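Local coordinates for protein probable arylamine n-acetyl transferase (Mycobacterium abscessus, PDB 4GUZ) that probably transfers the acetyl group of acetyl coenzyme A to arylamine substrates, as other arylamine N-acetyltransferases do, at residues Glu81-Phe86 with Gly117-Arg122; Gly99-Val104 with Glu194-Ile199; Phe134-Leu139 with Phe221-Ser226; Ala151-Thr156 with Ile225-Ala230. All coordinates share one frame; numbering follows the deposited sequence.

Interaction 1: residues Glu81-Phe86 with Gly117-Arg122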
loop_
_atom_site.group_PDB
_atom_site.type_symbol
_atom_site.label_atom_id
_atom_site.label_comp_id
_atom_site.label_asym_id
_atom_site.label_seq_id
_atom_site.Cartn_x
_atom_site.Cartn_y
_atom_site.Cartn_z
ATOM N N GLU A 81 -6.356 -4.010 -1.288
ATOM C CA GLU A 81 -6.009 -5.368 -1.718
ATOM C C GLU A 81 -4.814 -5.874 -0.911
ATOM O O GLU A 81 -4.809 -7.016 -0.444
ATOM C CB GLU A 81 -5.688 -5.383 -3.207
ATOM C CG GLU A 81 -6.920 -5.223 -4.053
ATOM C CD GLU A 81 -6.569 -4.904 -5.487
ATOM O OE1 GLU A 81 -6.297 -3.716 -5.768
ATOM O OE2 GLU A 81 -6.548 -5.837 -6.323
ATOM N N HIS A 82 -3.803 -4.993 -0.737
ATOM C CA HIS A 82 -2.606 -5.258 0.062
ATOM C C HIS A 82 -2.985 -5.540 1.528
ATOM O O HIS A 82 -2.479 -6.500 2.113
ATOM C CB HIS A 82 -1.652 -4.042 -0.005
ATOM C CG HIS A 82 -0.823 -3.988 -1.244
ATOM N ND1 HIS A 82 0.474 -4.433 -1.254
ATOM C CD2 HIS A 82 -1.153 -3.568 -2.489
ATOM C CE1 HIS A 82 0.910 -4.250 -2.495
ATOM N NE2 HIS A 82 -0.037 -3.730 -3.273
ATOM N N VAL A 83 -3.849 -4.694 2.134
ATOM C CA VAL A 83 -4.262 -4.871 3.547
ATOM C C VAL A 83 -5.094 -6.178 3.701
ATOM O O VAL A 83 -4.878 -6.906 4.673
ATOM C CB VAL A 83 -4.972 -3.620 4.126
ATOM C CG1 VAL A 83 -5.761 -3.943 5.396
ATOM C CG2 VAL A 83 -3.953 -2.530 4.417
ATOM N N ALA A 84 -5.970 -6.514 2.725
ATOM C CA ALA A 84 -6.739 -7.773 2.792
ATOM C C ALA A 84 -5.773 -8.962 2.861
ATOM O O ALA A 84 -5.897 -9.799 3.749
ATOM C CB ALA A 84 -7.670 -7.906 1.582
ATOM N N LEU A 85 -4.749 -8.976 1.985
ATOM C CA LEU A 85 -3.772 -10.039 1.932
ATOM C C LEU A 85 -2.908 -10.081 3.170
ATOM O O LEU A 85 -2.714 -11.154 3.733
ATOM C CB LEU A 85 -2.893 -9.886 0.680
ATOM C CG LEU A 85 -2.253 -11.150 0.118
ATOM C CD1 LEU A 85 -3.316 -12.150 -0.349
ATOM C CD2 LEU A 85 -1.394 -10.803 -1.088
ATOM N N PHE A 86 -2.403 -8.924 3.614
ATOM C CA PHE A 86 -1.509 -8.896 4.764
ATOM C C PHE A 86 -2.258 -9.234 6.028
ATOM O O PHE A 86 -1.726 -9.989 6.844
ATOM C CB PHE A 86 -0.786 -7.550 4.878
ATOM C CG PHE A 86 0.508 -7.601 5.664
ATOM C CD1 PHE A 86 1.663 -8.128 5.099
ATOM C CD2 PHE A 86 0.593 -7.037 6.936
ATOM C CE1 PHE A 86 2.859 -8.181 5.829
ATOM C CE2 PHE A 86 1.793 -7.078 7.663
ATOM C CZ PHE A 86 2.923 -7.633 7.093
ATOM N N GLY A 117 -5.945 2.271 4.088
ATOM C CA GLY A 117 -5.959 1.233 5.106
ATOM C C GLY A 117 -4.559 0.799 5.479
ATOM O O GLY A 117 -3.684 0.713 4.611
ATOM N N MET A 118 -4.345 0.543 6.778
ATOM C CA MET A 118 -3.095 0.069 7.377
ATOM C C MET A 118 -3.438 -0.900 8.483
ATOM O O MET A 118 -4.600 -0.958 8.917
ATOM C CB MET A 118 -2.278 1.248 7.953
ATOM C CG MET A 118 -1.798 2.220 6.884
ATOM S SD MET A 118 -1.085 3.727 7.531
ATOM C CE MET A 118 -2.547 4.614 8.077
ATOM N N LEU A 119 -2.441 -1.624 8.966
ATOM C CA LEU A 119 -2.606 -2.576 10.052
ATOM C C LEU A 119 -1.655 -2.256 11.197
ATOM O O LEU A 119 -0.540 -1.766 10.960
ATOM C CB LEU A 119 -2.387 -4.008 9.546
ATOM C CG LEU A 119 -3.367 -4.454 8.458
ATOM C CD1 LEU A 119 -2.728 -5.454 7.506
ATOM C CD2 LEU A 119 -4.692 -4.958 9.043
ATOM N N VAL A 120 -2.118 -2.490 12.446
ATOM C CA VAL A 120 -1.308 -2.256 13.652
ATOM C C VAL A 120 -1.182 -3.602 14.373
ATOM O O VAL A 120 -2.188 -4.277 14.574
ATOM C CB VAL A 120 -1.867 -1.122 14.565
ATOM C CG1 VAL A 120 -1.046 -0.980 15.854
ATOM C CG2 VAL A 120 -1.890 0.212 13.821
ATOM N N VAL A 121 0.046 -3.986 14.737
ATOM C CA VAL A 121 0.361 -5.239 15.416
ATOM C C VAL A 121 0.764 -4.951 16.877
ATOM O O VAL A 121 1.549 -4.034 17.138
ATOM C CB VAL A 121 1.457 -6.030 14.651
ATOM C CG1 VAL A 121 1.911 -7.269 15.426
ATOM C CG2 VAL A 121 0.968 -6.429 13.265
ATOM N N ARG A 122 0.219 -5.756 17.818
ATOM C CA ARG A 122 0.521 -5.675 19.249
ATOM C C ARG A 122 1.546 -6.754 19.634
ATOM O O ARG A 122 1.261 -7.945 19.484
ATOM C CB ARG A 122 -0.767 -5.822 20.082
ATOM C CG ARG A 122 -1.617 -4.563 20.124
ATOM C CD ARG A 122 -2.763 -4.729 21.097
ATOM N NE ARG A 122 -3.935 -5.290 20.438
ATOM C CZ ARG A 122 -5.010 -4.582 20.110
ATOM N NH1 ARG A 122 -5.080 -3.291 20.410
ATOM N NH2 ARG A 122 -6.033 -5.166 19.503
#

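Interaction 2: residues Gly99-Val104 with Glu194-Ile199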
loop_
_atom_site.group_PDB
_atom_site.type_symbol
_atom_site.label_atom_id
_atom_site.label_comp_id
_atom_site.label_asym_id
_atom_site.label_seq_id
_atom_site.Cartn_x
_atom_site.Cartn_y
_atom_site.Cartn_z
ATOM N N GLY A 99 -6.972 -3.440 12.195
ATOM C CA GLY A 99 -6.966 -2.546 11.056
ATOM C C GLY A 99 -7.238 -1.122 11.452
ATOM O O GLY A 99 -7.925 -0.846 12.448
ATOM N N ILE A 100 -6.662 -0.196 10.676
ATOM C CA ILE A 100 -6.866 1.230 10.867
ATOM C C ILE A 100 -7.064 1.889 9.490
ATOM O O ILE A 100 -6.872 1.237 8.443
ATOM C CB ILE A 100 -5.732 1.916 11.687
ATOM C CG1 ILE A 100 -4.365 1.791 10.974
ATOM C CG2 ILE A 100 -5.697 1.458 13.157
ATOM C CD1 ILE A 100 -3.337 2.793 11.470
ATOM N N GLN A 101 -7.448 3.169 9.511
ATOM C CA GLN A 101 -7.615 4.012 8.332
ATOM C C GLN A 101 -6.832 5.301 8.496
ATOM O O GLN A 101 -6.864 5.910 9.562
ATOM C CB GLN A 101 -9.100 4.320 8.063
ATOM C CG GLN A 101 -9.855 3.136 7.509
ATOM C CD GLN A 101 -9.932 3.133 6.018
ATOM O OE1 GLN A 101 -8.923 3.182 5.317
ATOM N NE2 GLN A 101 -11.137 3.020 5.503
ATOM N N GLY A 102 -6.148 5.710 7.429
ATOM C CA GLY A 102 -5.413 6.972 7.410
ATOM C C GLY A 102 -5.968 7.944 6.381
ATOM O O GLY A 102 -6.642 7.531 5.436
ATOM N N ARG A 103 -5.693 9.244 6.573
ATOM C CA ARG A 103 -6.081 10.337 5.661
ATOM C C ARG A 103 -4.831 10.745 4.879
ATOM O O ARG A 103 -3.913 11.288 5.487
ATOM C CB ARG A 103 -6.618 11.535 6.464
ATOM C CG ARG A 103 -7.807 11.221 7.349
ATOM C CD ARG A 103 -8.147 12.416 8.223
ATOM N NE ARG A 103 -9.223 12.090 9.157
ATOM C CZ ARG A 103 -10.513 12.106 8.844
ATOM N NH1 ARG A 103 -10.905 12.469 7.627
ATOM N NH2 ARG A 103 -11.425 11.799 9.756
ATOM N N VAL A 104 -4.758 10.432 3.569
ATOM C CA VAL A 104 -3.581 10.754 2.753
ATOM C C VAL A 104 -3.605 12.240 2.435
ATOM O O VAL A 104 -4.438 12.714 1.660
ATOM C CB VAL A 104 -3.422 9.875 1.489
ATOM C CG1 VAL A 104 -2.131 10.224 0.743
ATOM C CG2 VAL A 104 -3.422 8.394 1.849
ATOM N N GLU A 194 -8.490 4.054 15.902
ATOM C CA GLU A 194 -9.838 3.469 15.930
ATOM C C GLU A 194 -9.869 2.191 15.079
ATOM O O GLU A 194 -9.530 2.257 13.884
ATOM C CB GLU A 194 -10.897 4.474 15.406
ATOM C CG GLU A 194 -12.336 4.042 15.704
ATOM C CD GLU A 194 -12.655 3.863 17.183
ATOM O OE1 GLU A 194 -12.284 4.746 17.991
ATOM O OE2 GLU A 194 -13.199 2.793 17.540
ATOM N N PRO A 195 -10.237 1.020 15.661
ATOM C CA PRO A 195 -10.231 -0.218 14.864
ATOM C C PRO A 195 -11.182 -0.168 13.674
ATOM O O PRO A 195 -12.298 0.350 13.763
ATOM C CB PRO A 195 -10.648 -1.310 15.878
ATOM C CG PRO A 195 -10.290 -0.737 17.204
ATOM C CD PRO A 195 -10.573 0.739 17.073
ATOM N N GLN A 196 -10.705 -0.699 12.537
ATOM C CA GLN A 196 -11.453 -0.763 11.286
ATOM C C GLN A 196 -11.434 -2.186 10.786
ATOM O O GLN A 196 -10.536 -2.943 11.126
ATOM C CB GLN A 196 -10.876 0.221 10.238
ATOM C CG GLN A 196 -10.982 1.682 10.681
ATOM C CD GLN A 196 -12.355 2.244 10.427
ATOM O OE1 GLN A 196 -12.786 2.397 9.283
ATOM N NE2 GLN A 196 -13.073 2.535 11.494
ATOM N N TYR A 197 -12.458 -2.568 10.046
ATOM C CA TYR A 197 -12.642 -3.953 9.625
ATOM C C TYR A 197 -12.760 -4.082 8.110
ATOM O O TYR A 197 -13.003 -3.084 7.430
ATOM C CB TYR A 197 -13.926 -4.514 10.327
ATOM C CG TYR A 197 -13.929 -4.214 11.809
ATOM C CD1 TYR A 197 -13.143 -4.952 12.691
ATOM C CD2 TYR A 197 -14.637 -3.127 12.318
ATOM C CE1 TYR A 197 -13.073 -4.627 14.047
ATOM C CE2 TYR A 197 -14.550 -2.776 13.663
ATOM C CZ TYR A 197 -13.779 -3.540 14.526
ATOM O OH TYR A 197 -13.688 -3.204 15.851
ATOM N N PRO A 198 -12.652 -5.323 7.577
ATOM C CA PRO A 198 -12.815 -5.540 6.118
ATOM C C PRO A 198 -14.070 -4.872 5.517
ATOM O O PRO A 198 -13.988 -4.329 4.409
ATOM C CB PRO A 198 -12.889 -7.063 6.023
ATOM C CG PRO A 198 -11.968 -7.520 7.117
ATOM C CD PRO A 198 -12.313 -6.592 8.265
ATOM N N ILE A 199 -15.203 -4.826 6.270
ATOM C CA ILE A 199 -16.438 -4.174 5.815
ATOM C C ILE A 199 -16.218 -2.652 5.582
ATOM O O ILE A 199 -16.785 -2.088 4.629
ATOM C CB ILE A 199 -17.654 -4.448 6.767
ATOM C CG1 ILE A 199 -18.985 -3.994 6.142
ATOM C CG2 ILE A 199 -17.464 -3.893 8.195
ATOM C CD1 ILE A 199 -19.532 -4.898 5.099
HETATM O O HOH W 1 -9.634 -4.334 13.332
HETATM O O HOH W 2 -8.402 4.232 12.258
#

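Interaction 3: residues Phe134-Leu139 with Phe221-Ser226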
loop_
_atom_site.group_PDB
_atom_site.type_symbol
_atom_site.label_atom_id
_atom_site.label_comp_id
_atom_site.label_asym_id
_atom_site.label_seq_id
_atom_site.Cartn_x
_atom_site.Cartn_y
_atom_site.Cartn_z
ATOM N N PHE A 134 0.961 1.255 0.670
ATOM C CA PHE A 134 0.999 2.644 0.219
ATOM C C PHE A 134 1.667 2.787 -1.171
ATOM O O PHE A 134 1.466 3.803 -1.829
ATOM C CB PHE A 134 1.712 3.517 1.276
ATOM C CG PHE A 134 1.707 5.011 1.004
ATOM C CD1 PHE A 134 0.594 5.786 1.305
ATOM C CD2 PHE A 134 2.824 5.639 0.454
ATOM C CE1 PHE A 134 0.592 7.165 1.052
ATOM C CE2 PHE A 134 2.818 7.018 0.195
ATOM C CZ PHE A 134 1.704 7.770 0.497
ATOM N N GLY A 135 2.387 1.773 -1.633
ATOM C CA GLY A 135 3.093 1.846 -2.915
ATOM C C GLY A 135 4.542 2.145 -2.588
ATOM O O GLY A 135 5.358 1.226 -2.567
ATOM N N THR A 136 4.834 3.399 -2.150
ATOM C CA THR A 136 6.191 3.773 -1.681
ATOM C C THR A 136 6.204 3.567 -0.180
ATOM O O THR A 136 6.574 4.440 0.608
ATOM C CB THR A 136 6.578 5.191 -2.115
ATOM O OG1 THR A 136 5.539 6.101 -1.732
ATOM C CG2 THR A 136 6.856 5.288 -3.616
ATOM N N SER A 137 5.792 2.379 0.205
ATOM C CA SER A 137 5.604 1.957 1.565
ATOM C C SER A 137 6.894 1.799 2.364
ATOM O O SER A 137 7.924 1.393 1.820
ATOM C CB SER A 137 4.896 0.599 1.568
ATOM O OG SER A 137 3.501 0.760 1.738
ATOM N N PRO A 138 6.816 2.012 3.697
ATOM C CA PRO A 138 7.945 1.668 4.551
ATOM C C PRO A 138 8.253 0.188 4.382
ATOM O O PRO A 138 7.333 -0.623 4.174
ATOM C CB PRO A 138 7.411 1.970 5.956
ATOM C CG PRO A 138 6.373 3.010 5.743
ATOM C CD PRO A 138 5.689 2.510 4.514
ATOM N N LEU A 139 9.552 -0.159 4.379
ATOM C CA LEU A 139 9.972 -1.544 4.175
ATOM C C LEU A 139 9.966 -2.296 5.480
ATOM O O LEU A 139 10.180 -3.499 5.483
ATOM C CB LEU A 139 11.359 -1.619 3.523
ATOM C CG LEU A 139 11.498 -0.997 2.125
ATOM C CD1 LEU A 139 12.938 -0.868 1.748
ATOM C CD2 LEU A 139 10.814 -1.830 1.069
ATOM N N PHE A 221 -2.084 4.830 -11.739
ATOM C CA PHE A 221 -1.099 5.119 -10.699
ATOM C C PHE A 221 -0.471 3.797 -10.349
ATOM O O PHE A 221 -1.169 2.887 -9.908
ATOM C CB PHE A 221 -1.703 5.824 -9.477
ATOM C CG PHE A 221 -0.706 6.687 -8.726
ATOM C CD1 PHE A 221 -0.305 7.918 -9.233
ATOM C CD2 PHE A 221 -0.195 6.282 -7.499
ATOM C CE1 PHE A 221 0.620 8.712 -8.538
ATOM C CE2 PHE A 221 0.687 7.103 -6.776
ATOM C CZ PHE A 221 1.088 8.309 -7.301
ATOM N N VAL A 222 0.811 3.650 -10.670
ATOM C CA VAL A 222 1.547 2.399 -10.471
ATOM C C VAL A 222 2.810 2.716 -9.679
ATOM O O VAL A 222 3.443 3.744 -9.915
ATOM C CB VAL A 222 1.834 1.727 -11.846
ATOM C CG1 VAL A 222 2.569 0.411 -11.676
ATOM C CG2 VAL A 222 0.536 1.511 -12.634
ATOM N N GLN A 223 3.141 1.880 -8.678
ATOM C CA GLN A 223 4.286 2.211 -7.825
ATOM C C GLN A 223 5.147 1.007 -7.530
ATOM O O GLN A 223 4.658 -0.119 -7.534
ATOM C CB GLN A 223 3.794 2.827 -6.498
ATOM C CG GLN A 223 2.872 4.065 -6.639
ATOM C CD GLN A 223 2.563 4.630 -5.286
ATOM O OE1 GLN A 223 3.443 5.145 -4.608
ATOM N NE2 GLN A 223 1.309 4.500 -4.830
ATOM N N GLN A 224 6.443 1.255 -7.259
ATOM C CA GLN A 224 7.393 0.210 -6.878
ATOM C C GLN A 224 8.469 0.841 -6.022
ATOM O O GLN A 224 8.948 1.916 -6.358
ATOM C CB GLN A 224 7.997 -0.493 -8.130
ATOM C CG GLN A 224 9.042 -1.588 -7.805
ATOM C CD GLN A 224 9.771 -1.992 -9.068
ATOM O OE1 GLN A 224 9.278 -2.788 -9.891
ATOM N NE2 GLN A 224 10.929 -1.388 -9.291
ATOM N N ILE A 225 8.840 0.194 -4.898
ATOM C CA ILE A 225 9.894 0.728 -4.034
ATOM C C ILE A 225 10.929 -0.378 -3.775
ATOM O O ILE A 225 10.610 -1.573 -3.785
ATOM C CB ILE A 225 9.328 1.380 -2.729
ATOM C CG1 ILE A 225 10.388 2.250 -1.994
ATOM C CG2 ILE A 225 8.641 0.351 -1.821
ATOM C CD1 ILE A 225 9.877 3.254 -0.891
ATOM N N SER A 226 12.183 0.051 -3.636
ATOM C CA SER A 226 13.349 -0.768 -3.362
ATOM C C SER A 226 14.109 -0.114 -2.208
ATOM O O SER A 226 13.843 1.057 -1.913
ATOM C CB SER A 226 14.233 -0.838 -4.616
ATOM O OG SER A 226 13.558 -1.412 -5.725
HETATM O O HOH W 3 5.223 -1.048 -4.308
#

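Interaction 4: residues Ala151-Thr156 with Ile225-Ala230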
loop_
_atom_site.group_PDB
_atom_site.type_symbol
_atom_site.label_atom_id
_atom_site.label_comp_id
_atom_site.label_asym_id
_atom_site.label_seq_id
_atom_site.Cartn_x
_atom_site.Cartn_y
_atom_site.Cartn_z
ATOM N N ALA A 151 15.022 5.650 10.052
ATOM C CA ALA A 151 15.705 5.291 8.816
ATOM C C ALA A 151 15.102 3.986 8.288
ATOM O O ALA A 151 14.852 3.044 9.048
ATOM C CB ALA A 151 17.211 5.131 9.057
ATOM N N ASP A 152 14.815 3.951 7.003
ATOM C CA ASP A 152 14.251 2.771 6.375
ATOM C C ASP A 152 15.005 2.616 5.100
ATOM O O ASP A 152 14.622 3.154 4.068
ATOM C CB ASP A 152 12.734 2.947 6.185
ATOM C CG ASP A 152 12.021 1.748 5.606
ATOM O OD1 ASP A 152 12.150 0.641 6.175
ATOM O OD2 ASP A 152 11.299 1.919 4.609
ATOM N N GLU A 153 16.180 1.982 5.207
ATOM C CA GLU A 153 17.128 1.831 4.103
ATOM C C GLU A 153 17.566 3.249 3.653
ATOM O O GLU A 153 18.007 4.012 4.519
ATOM C CB GLU A 153 16.540 0.948 2.982
ATOM C CG GLU A 153 16.411 -0.520 3.388
ATOM C CD GLU A 153 17.725 -1.230 3.686
ATOM O OE1 GLU A 153 18.806 -0.711 3.327
ATOM O OE2 GLU A 153 17.666 -2.288 4.344
ATOM N N SER A 154 17.387 3.645 2.378
ATOM C CA SER A 154 17.769 4.998 1.939
ATOM C C SER A 154 16.672 6.037 2.180
ATOM O O SER A 154 16.892 7.235 1.953
ATOM C CB SER A 154 18.173 5.016 0.470
ATOM O OG SER A 154 19.305 4.190 0.249
ATOM N N TRP A 155 15.500 5.580 2.638
ATOM C CA TRP A 155 14.341 6.416 2.920
ATOM C C TRP A 155 14.367 6.821 4.361
ATOM O O TRP A 155 14.965 6.121 5.185
ATOM C CB TRP A 155 13.032 5.669 2.599
ATOM C CG TRP A 155 13.029 5.088 1.216
ATOM C CD1 TRP A 155 13.389 3.820 0.858
ATOM C CD2 TRP A 155 12.815 5.809 -0.005
ATOM N NE1 TRP A 155 13.382 3.698 -0.513
ATOM C CE2 TRP A 155 13.015 4.902 -1.068
ATOM C CE3 TRP A 155 12.369 7.113 -0.302
ATOM C CZ2 TRP A 155 12.797 5.258 -2.407
ATOM C CZ3 TRP A 155 12.192 7.474 -1.635
ATOM C CH2 TRP A 155 12.407 6.557 -2.670
ATOM N N THR A 156 13.727 7.952 4.673
ATOM C CA THR A 156 13.639 8.460 6.048
ATOM C C THR A 156 12.212 8.905 6.306
ATOM O O THR A 156 11.611 9.593 5.472
ATOM C CB THR A 156 14.657 9.585 6.311
ATOM O OG1 THR A 156 15.907 9.239 5.727
ATOM C CG2 THR A 156 14.867 9.848 7.799
ATOM N N ILE A 225 8.840 0.194 -4.898
ATOM C CA ILE A 225 9.894 0.728 -4.034
ATOM C C ILE A 225 10.929 -0.378 -3.775
ATOM O O ILE A 225 10.610 -1.573 -3.785
ATOM C CB ILE A 225 9.328 1.380 -2.729
ATOM C CG1 ILE A 225 10.388 2.250 -1.994
ATOM C CG2 ILE A 225 8.641 0.351 -1.821
ATOM C CD1 ILE A 225 9.877 3.254 -0.891
ATOM N N SER A 226 12.183 0.051 -3.636
ATOM C CA SER A 226 13.349 -0.768 -3.362
ATOM C C SER A 226 14.109 -0.114 -2.208
ATOM O O SER A 226 13.843 1.057 -1.913
ATOM C CB SER A 226 14.233 -0.838 -4.616
ATOM O OG SER A 226 13.558 -1.412 -5.725
ATOM N N PRO A 227 15.144 -0.758 -1.607
ATOM C CA PRO A 227 15.901 -0.072 -0.542
ATOM C C PRO A 227 16.578 1.242 -0.993
ATOM O O PRO A 227 16.712 2.163 -0.178
ATOM C CB PRO A 227 16.948 -1.119 -0.139
ATOM C CG PRO A 227 16.312 -2.434 -0.475
ATOM C CD PRO A 227 15.628 -2.144 -1.794
ATOM N N ASP A 228 16.984 1.350 -2.269
ATOM C CA ASP A 228 17.695 2.545 -2.715
ATOM C C ASP A 228 17.140 3.099 -4.040
ATOM O O ASP A 228 17.854 3.787 -4.788
ATOM C CB ASP A 228 19.214 2.234 -2.824
ATOM C CG ASP A 228 20.127 3.447 -2.965
ATOM O OD1 ASP A 228 19.908 4.443 -2.248
ATOM O OD2 ASP A 228 21.050 3.401 -3.816
ATOM N N HIS A 229 15.824 2.892 -4.275
ATOM C CA HIS A 229 15.196 3.363 -5.507
ATOM C C HIS A 229 13.696 3.225 -5.469
ATOM O O HIS A 229 13.183 2.393 -4.735
ATOM C CB HIS A 229 15.719 2.545 -6.705
ATOM C CG HIS A 229 15.812 3.334 -7.970
ATOM N ND1 HIS A 229 16.799 4.289 -8.154
ATOM C CD2 HIS A 229 15.039 3.281 -9.079
ATOM C CE1 HIS A 229 16.592 4.790 -9.361
ATOM N NE2 HIS A 229 15.543 4.213 -9.955
ATOM N N ALA A 230 13.001 3.992 -6.332
ATOM C CA ALA A 230 11.552 3.891 -6.516
ATOM C C ALA A 230 11.143 4.359 -7.895
ATOM O O ALA A 230 11.847 5.148 -8.522
ATOM C CB ALA A 230 10.816 4.708 -5.464
#

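Interaction 1: residues Glu81-Phe86 with Gly117-Arg122
V83 and L119 meet where a helix lies on the face of a β-sheet, and the pair illustrates how two branched side chains share out such an interface. The two chains run alongside each other, pointing in opposite senses, instead of butting together. With CG1 of V83 anti to the backbone N (chi1 162°), that methyl lies alongside the isobutyl group, CG1 of V83 being 3.9 Å from CG of L119 and equally near its CD2. The other methyl is directed at the strand backbone: CG2 of V83 lies 3.3 Å from O of G117. On the strand side, chi2 of L119 (149°) turns CD1 well short of full extension. CD1 touches two helix residues three positions apart. CD1 of L119 is 3.8 Å from O of V83 and 3.7 Å from CD2 of F86, which it meets at the ring edge, in the ring plane. The F86 and L119 side chains cross obliquely, and the helix and strand axes run within 26° of parallel at 8.1 Å. The contact is buried, with methyl groups meeting side chains and backbone carbonyl oxygens. M118 points the opposite way, onto I100 of strand 96-104 and onto D131, which with C79 and H116 is consistent with the Cys-His-Asp triad of this family. Helix 79-92 packs on strand 116-123 through V83 and F86 and touches helix 63-72 through A84 and L85, while F86 also meets H42 edge-to-face and C130 of strand 126-130.

Interaction 2: residues Gly99-Val104 with Glu194-Ile199
The carbonyl oxygen of G99 receives two contacts from the incoming chain: N of Q196 donates a 2.8 Å hydrogen bond to O of G99, and CA of P195 adds a CH...O contact with O of G99 at 3.4 Å. The amide comes from above the carbonyl plane, 53° out of it, a tilt that accompanies the steep 106° angle between the two short strand segments. Where strands diverge like this, water can take over the role of direct backbone bonds. One molecule accepts from N of G99 and donates to Q196, its oxygen 2.8 Å from O of Q196; a second accepts from N of Q101 and donates to O of E194. Lacking a side chain, G99 lets O of Q196 settle close beside its CA. CG of Q196 stands anti to its carbonyl carbon, and the chain then bends at chi2, laying its amide against the aliphatic part of Q101, with OE1 of Q196 3.5 Å from CG of Q101. The side chains cross at about a right angle although their amide planes are only 26° apart. Each amide has a further partner: NE2 of Q196 makes a weak bond back to O of P195, and OE1 of Q101 is hydrogen-bonded to OH of Y80. Strands 96-104 and 185-196 are antiparallel neighbours in the larger sheet, joined also through R103 and T190; here strand 185-196 peels away to enter helix 198-210, whose Y201 touches both glutamines and bonds O of I100.

Interaction 3: residues Phe134-Leu139 with Phe221-Ser226
Q223 and I225, two residues apart on one strand, both direct their side chains at the F134-L139 loop. CG of Q223 lies anti to the carbonyl carbon and the chain is extended beyond it (chi2 -175°), carrying the amide across G135, with CD of Q223 3.7 Å from CA of G135. NE2 of Q223 gives a weak, bent hydrogen bond of 3.1 Å to O of F134, while OE1 of Q223 lies 3.6 Å from CG2 of T136, whose side chain crosses that of Q223 at about a right angle. The amide can pack directly on the main chain because G135 has no CB, which would collide with NE2 of Q223; at its backbone angles (phi 100°) a side chain would also press on O of F134. T136 is the centre of an inverse gamma turn. Strand 221-226 belongs to the smaller antiparallel sheet, between strands 48-49 and 229-234. N of F134 is held by OG of S137 at 2.8 Å. The ring of F134 meets H116 edge-to-face, bringing this loop beside the probable active site. I225 packs on the same turn and on L139. CG1 is anti to the backbone N (chi1 -166°), and CD1 of I225 rests 3.8 Å from C of T136; CG2 of I225 approaches O of G135 at 3.5 Å and, more loosely, CD2 of L139 at 4.2 Å.

Interaction 4: residues Ala151-Thr156 with Ile225-Ala230
Two tight β-hairpins meet turn to turn here, the type II' turn D152-W155 setting S154 and W155 against P227 and S226 of the type I turn S226-H229. Each turn belongs to a different sheet, and their contact bridges the two. N of S154 donates to O of P227 at 3.0 Å, nearly along the C=O axis. OG of S154, anti to its carbonyl carbon (chi1 -62°), gives a short 2.6 Å bond to OD1 of D228, reaching it on the anti side of the carboxylate; Q242 is a second partner of that oxygen. E153 and P227 run alongside each other in the same sense, with CG of E153 3.6 Å from CB of P227, and the carboxylate beyond forms a salt bridge with R40 of helix 32-45. The indole of W155 lies against the opposing hairpin. CD1 of I225 sits over one face of the indole, 3.7 Å from the centre of the five-membered ring, a CH-pi contact, while CB of A230 touches CZ2 of W155 at 3.7 Å. At the indole edge, NE1 of W155 donates to O of S226 at 3.0 Å, almost perfectly straight (172°) and in the ring plane.

Followed from the N terminus, the chain shows how crossing closures weave a fold together. Interaction 1 closes first, bringing strand 116-123 back onto helix 79-92. Interaction 2 opens inside that loop, at strand 96-104, and closes at 194-199, so the two cross; they touch through M118 and I100 on adjacent strands. Interactions 3 and 4 open within interaction 2 and close beyond it, crossing it and both ending on the 221-230 region, where they share I225 and S226. Interaction 1 ties helix 79-92 to the large sheet, interaction 2 joins two of its strands, and interactions 3 and 4 tie the 134-139 loop and the large-sheet hairpin to the smaller sheet; N of L139 and OD2 of D152 join the last two.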